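PDB 2GEF: protease VP4 from Blotched snakehead virus, which acts as a serine protease of the birnavirus polyprotein, using a serine/lysine catalytic dyad, and probably releases itself and the capsid proteins by cleavage. Local coordinates for residues 30-35 and 112-117; 195-198 and 202-205. All blocks are in the same frame, centred on the assembly; numbering follows the deposited sequence.

Contact 1: residues 30-35 and 112-117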
loop_
_atom_site.group_PDB
_atom_site.type_symbol
_atom_site.label_atom_id
_atom_site.label_comp_id
_atom_site.label_asym_id
_atom_site.label_seq_id
_atom_site.Cartn_x
_atom_site.Cartn_y
_atom_site.Cartn_z
ATOM N N GLY A 30 8.776 2.582 -6.176
ATOM C CA GLY A 30 7.737 2.688 -5.172
ATOM C C GLY A 30 6.735 1.568 -5.408
ATOM O O GLY A 30 6.743 0.981 -6.435
ATOM N N ALA A 31 5.904 1.200 -4.422
ATOM C CA ALA A 31 4.878 0.198 -4.651
ATOM C C ALA A 31 3.606 0.685 -3.962
ATOM O O ALA A 31 3.672 1.304 -2.860
ATOM C CB ALA A 31 5.287 -1.154 -4.159
ATOM N N LEU A 32 2.483 0.451 -4.626
ATOM C CA LEU A 32 1.138 0.784 -4.126
ATOM C C LEU A 32 0.558 -0.302 -3.322
ATOM O O LEU A 32 0.706 -1.507 -3.634
ATOM C CB LEU A 32 0.146 1.106 -5.302
ATOM C CG LEU A 32 0.643 2.328 -6.096
ATOM C CD1 LEU A 32 0.072 2.231 -7.571
ATOM C CD2 LEU A 32 0.300 3.835 -5.466
ATOM N N PHE A 33 -0.184 0.150 -2.303
ATOM C CA PHE A 33 -0.920 -0.718 -1.461
ATOM C C PHE A 33 -2.232 0.040 -0.952
ATOM O O PHE A 33 -2.257 1.225 -1.019
ATOM C CB PHE A 33 -0.102 -1.136 -0.274
ATOM C CG PHE A 33 0.361 0.027 0.644
ATOM C CD1 PHE A 33 -0.254 0.237 1.899
ATOM C CD2 PHE A 33 1.561 0.771 0.331
ATOM C CE1 PHE A 33 0.208 1.280 2.773
ATOM C CE2 PHE A 33 2.041 1.769 1.220
ATOM C CZ PHE A 33 1.421 1.996 2.443
ATOM N N PRO A 34 -3.308 -0.702 -0.560
ATOM C CA PRO A 34 -4.523 -0.121 -0.014
ATOM C C PRO A 34 -4.555 0.074 1.418
ATOM O O PRO A 34 -3.866 -0.643 2.150
ATOM C CB PRO A 34 -5.604 -1.040 -0.537
ATOM C CG PRO A 34 -4.926 -2.333 -0.413
ATOM C CD PRO A 34 -3.528 -2.104 -0.938
ATOM N N VAL A 35 -5.194 1.221 1.788
ATOM C CA VAL A 35 -5.293 1.651 3.164
ATOM C C VAL A 35 -6.760 1.908 3.545
ATOM O O VAL A 35 -7.432 2.780 2.942
ATOM C CB VAL A 35 -4.503 2.874 3.480
ATOM C CG1 VAL A 35 -4.787 3.320 5.062
ATOM C CG2 VAL A 35 -3.023 2.588 3.316
ATOM N N VAL A 112 -2.020 8.114 -10.470
ATOM C CA VAL A 112 -0.711 7.632 -10.957
ATOM C C VAL A 112 -0.717 7.519 -12.467
ATOM O O VAL A 112 -1.572 6.838 -13.098
ATOM C CB VAL A 112 -0.247 6.215 -10.364
ATOM C CG1 VAL A 112 1.257 5.948 -10.786
ATOM C CG2 VAL A 112 -0.326 6.229 -8.833
ATOM N N PHE A 113 0.266 8.208 -13.035
ATOM C CA PHE A 113 0.405 8.313 -14.472
ATOM C C PHE A 113 1.749 7.734 -14.711
ATOM O O PHE A 113 2.690 8.345 -14.285
ATOM C CB PHE A 113 0.327 9.812 -14.935
ATOM C CG PHE A 113 -0.889 10.537 -14.349
ATOM C CD1 PHE A 113 -2.188 10.287 -14.861
ATOM C CD2 PHE A 113 -0.734 11.369 -13.200
ATOM C CE1 PHE A 113 -3.308 10.858 -14.277
ATOM C CE2 PHE A 113 -1.788 11.979 -12.629
ATOM C CZ PHE A 113 -3.134 11.729 -13.173
ATOM N N TRP A 114 1.812 6.553 -15.342
ATOM C CA TRP A 114 3.055 5.923 -15.837
ATOM C C TRP A 114 3.601 6.618 -17.090
ATOM O O TRP A 114 2.836 7.171 -17.953
ATOM C CB TRP A 114 2.939 4.399 -16.139
ATOM C CG TRP A 114 2.969 3.585 -14.835
ATOM C CD1 TRP A 114 4.030 2.951 -14.245
ATOM C CD2 TRP A 114 1.862 3.384 -13.971
ATOM N NE1 TRP A 114 3.657 2.396 -13.050
ATOM C CE2 TRP A 114 2.308 2.595 -12.896
ATOM C CE3 TRP A 114 0.481 3.723 -14.055
ATOM C CZ2 TRP A 114 1.454 2.218 -11.841
ATOM C CZ3 TRP A 114 -0.375 3.339 -13.008
ATOM C CH2 TRP A 114 0.147 2.567 -11.899
ATOM N N ARG A 115 4.934 6.657 -17.113
ATOM C CA ARG A 115 5.704 6.929 -18.284
ATOM C C ARG A 115 6.071 5.572 -18.959
ATOM O O ARG A 115 6.149 4.509 -18.301
ATOM C CB ARG A 115 6.953 7.624 -17.812
ATOM C CG ARG A 115 6.738 8.858 -16.925
ATOM C CD ARG A 115 7.985 9.748 -17.079
ATOM N NE ARG A 115 7.686 11.056 -16.591
ATOM C CZ ARG A 115 8.529 12.024 -16.298
ATOM N NH1 ARG A 115 9.841 11.935 -16.507
ATOM N NH2 ARG A 115 7.995 13.118 -15.784
ATOM N N ALA A 116 6.315 5.620 -20.269
ATOM C CA ALA A 116 7.080 4.565 -21.060
ATOM C C ALA A 116 8.270 3.788 -20.392
ATOM O O ALA A 116 8.426 2.614 -20.666
ATOM C CB ALA A 116 7.558 5.169 -22.450
ATOM N N ASP A 117 9.068 4.410 -19.501
ATOM C CA ASP A 117 10.140 3.702 -18.796
ATOM C C ASP A 117 9.898 3.070 -17.422
ATOM O O ASP A 117 10.862 2.691 -16.733
ATOM C CB ASP A 117 11.343 4.589 -18.687
ATOM C CG ASP A 117 11.191 5.682 -17.678
ATOM O OD1 ASP A 117 10.044 6.084 -17.345
ATOM O OD2 ASP A 117 12.269 6.168 -17.192
#
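Leu32 and Val112 are the nearest CA pair, 9.8 Å apart, between segments of two separate sheets that meet in a buried contact of this peptidase S50 fold. Strand 31-38 belongs to the mixed sheet and pairs with strand 43-52; strand 111-114 lies at the border of a three-stranded antiparallel sheet beside strand 120-126. No hydrogen bond joins the two segments, so side chains alone bridge them.

The branched end of Leu32 does most of this. Its chi1 of -61° sets CG beside the backbone N, and the fork at CG sends CD2 to Val112 and CD1 to Trp114, so one residue serves two apolar partners across the gap. CD2 meets CG2 of Val112 at 4.2 Å, the two side chains running antiparallel. Compact, beta-branched Val112 suits a strand that turns an apolar group inward, and it also packs on Ala120 and Val122. Trp114, only partly buried, has an indole large enough to reach inward while Val150 O accepts the hydrogen bond of NE1 and Lys152 makes a cation-pi contact. Val112 CG1 lies over one face of that indole, 3.6 Å above its plane but off-centre, while Leu32 CD1 approaches obliquely, 4.3 Å from Trp114 CH2.

Contact 2: residues 195-198 and 202-205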
loop_
_atom_site.group_PDB
_atom_site.type_symbol
_atom_site.label_atom_id
_atom_site.label_comp_id
_atom_site.label_asym_id
_atom_site.label_seq_id
_atom_site.Cartn_x
_atom_site.Cartn_y
_atom_site.Cartn_z
ATOM N N THR A 195 -6.008 -10.939 -8.412
ATOM C CA THR A 195 -5.040 -12.001 -8.563
ATOM C C THR A 195 -4.415 -12.392 -7.293
ATOM O O THR A 195 -3.919 -11.552 -6.625
ATOM C CB THR A 195 -3.905 -11.465 -9.362
ATOM O OG1 THR A 195 -4.496 -10.897 -10.525
ATOM C CG2 THR A 195 -2.851 -12.571 -9.782
ATOM N N ARG A 196 -4.440 -13.666 -6.963
ATOM C CA ARG A 196 -3.982 -14.141 -5.659
ATOM C C ARG A 196 -2.535 -14.559 -5.664
ATOM O O ARG A 196 -2.158 -15.356 -6.493
ATOM C CB ARG A 196 -4.797 -15.348 -5.222
ATOM C CG ARG A 196 -4.659 -15.612 -3.695
ATOM C CD ARG A 196 -5.347 -16.920 -3.624
ATOM N NE ARG A 196 -5.186 -17.746 -2.470
ATOM C CZ ARG A 196 -5.757 -17.525 -1.291
ATOM N NH1 ARG A 196 -5.652 -18.456 -0.331
ATOM N NH2 ARG A 196 -6.437 -16.407 -1.074
ATOM N N ILE A 197 -1.725 -14.056 -4.717
ATOM C CA ILE A 197 -0.311 -14.291 -4.796
ATOM C C ILE A 197 0.101 -14.656 -3.399
ATOM O O ILE A 197 -0.173 -13.879 -2.498
ATOM C CB ILE A 197 0.431 -12.984 -5.305
ATOM C CG1 ILE A 197 0.348 -12.774 -6.854
ATOM C CG2 ILE A 197 1.780 -13.069 -4.955
ATOM C CD1 ILE A 197 0.655 -14.008 -7.766
ATOM N N CYS A 198 0.736 -15.818 -3.196
ATOM C CA CYS A 198 1.030 -16.351 -1.835
ATOM C C CYS A 198 2.454 -16.219 -1.428
ATOM O O CYS A 198 2.844 -16.524 -0.321
ATOM C CB CYS A 198 0.646 -17.875 -1.808
ATOM S SG CYS A 198 -1.130 -17.911 -2.237
ATOM N N ASP A 202 6.489 -14.500 -6.175
ATOM C CA ASP A 202 5.398 -14.388 -7.129
ATOM C C ASP A 202 4.896 -12.990 -7.241
ATOM O O ASP A 202 4.585 -12.543 -8.295
ATOM C CB ASP A 202 4.203 -15.284 -6.764
ATOM C CG ASP A 202 4.533 -16.738 -6.904
ATOM O OD1 ASP A 202 3.904 -17.615 -6.239
ATOM O OD2 ASP A 202 5.560 -16.947 -7.586
ATOM N N ALA A 203 4.805 -12.302 -6.146
ATOM C CA ALA A 203 4.524 -10.831 -6.212
ATOM C C ALA A 203 5.558 -10.017 -6.958
ATOM O O ALA A 203 5.184 -9.151 -7.658
ATOM C CB ALA A 203 4.401 -10.332 -4.789
ATOM N N ALA A 204 6.886 -10.249 -6.790
ATOM C CA ALA A 204 7.848 -9.598 -7.654
ATOM C C ALA A 204 7.757 -10.045 -9.074
ATOM O O ALA A 204 7.895 -9.186 -9.947
ATOM C CB ALA A 204 9.356 -9.866 -7.099
ATOM N N ASP A 205 7.524 -11.369 -9.344
ATOM C CA ASP A 205 7.167 -11.809 -10.696
ATOM C C ASP A 205 5.969 -11.053 -11.296
ATOM O O ASP A 205 6.060 -10.567 -12.390
ATOM C CB ASP A 205 6.953 -13.281 -10.786
ATOM C CG ASP A 205 8.273 -14.082 -10.721
ATOM O OD1 ASP A 205 9.388 -13.479 -10.572
ATOM O OD2 ASP A 205 8.192 -15.315 -10.845
#
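A short strand-to-helix connection near the C-terminal end of the chain brings Ile197 against the first turn of helix 200-209. Strand 195-196 is an outermost strand of a four-stranded mixed sheet, and the chain turns back after it so sharply that the CA atoms of Ile197 and Ala203 are 6.1 Å apart with only three residues between the segments.

Ile197 supplies the contact from the strand side. Its CG2 methyl, set anti to the backbone N while CG1 lies beside that N (chi1 -79°), points at the helix backbone and comes 3.3 Å from the amide N of Ala203. The same methyl lies 3.7 Å from Asp202 CB and 3.8 Å from Ala203 CB. The other branch curls round so that Ile197 CD1 is 3.9 Å from Asp202 CB, and both branches thus press on the same side of that methylene. Small Ala203 lets the helix come close to the strand end; its methyl also touches Ile139 of helix 138-146.

Asp202 gives this contact its CB, while its backbone N is hydrogen-bonded to Thr199 OG1 near the start of the helix. A carboxylate this close to a helix N-terminus would probably be stabilised by the helix dipole. Across the two segments, however, no hydrogen bond or ion pair forms, consistent with van der Waals packing added to the covalent tie of the short link.

Both contacts rest on apolar packing, with no hydrogen bond across them, but they serve different parts of the fold. Contact 1 is buried, joins segments with 76 residues between them and brings together two separate sheets; its Leu32 side chain is about 11 Å from that of the catalytic Lys173 and about 12 Å from that of the nucleophile Ser136. Contact 2 is local, partly buried and away from the dyad, packing the start of a helix on the residue that follows the strand before it. An indole enlarges the first, whereas the second uses the methylene of an aspartate. Their centres lie about 17 Å apart, with nearest atoms about 9 Å apart, yet helix 138-146 packs on both Ala31 and Ala203.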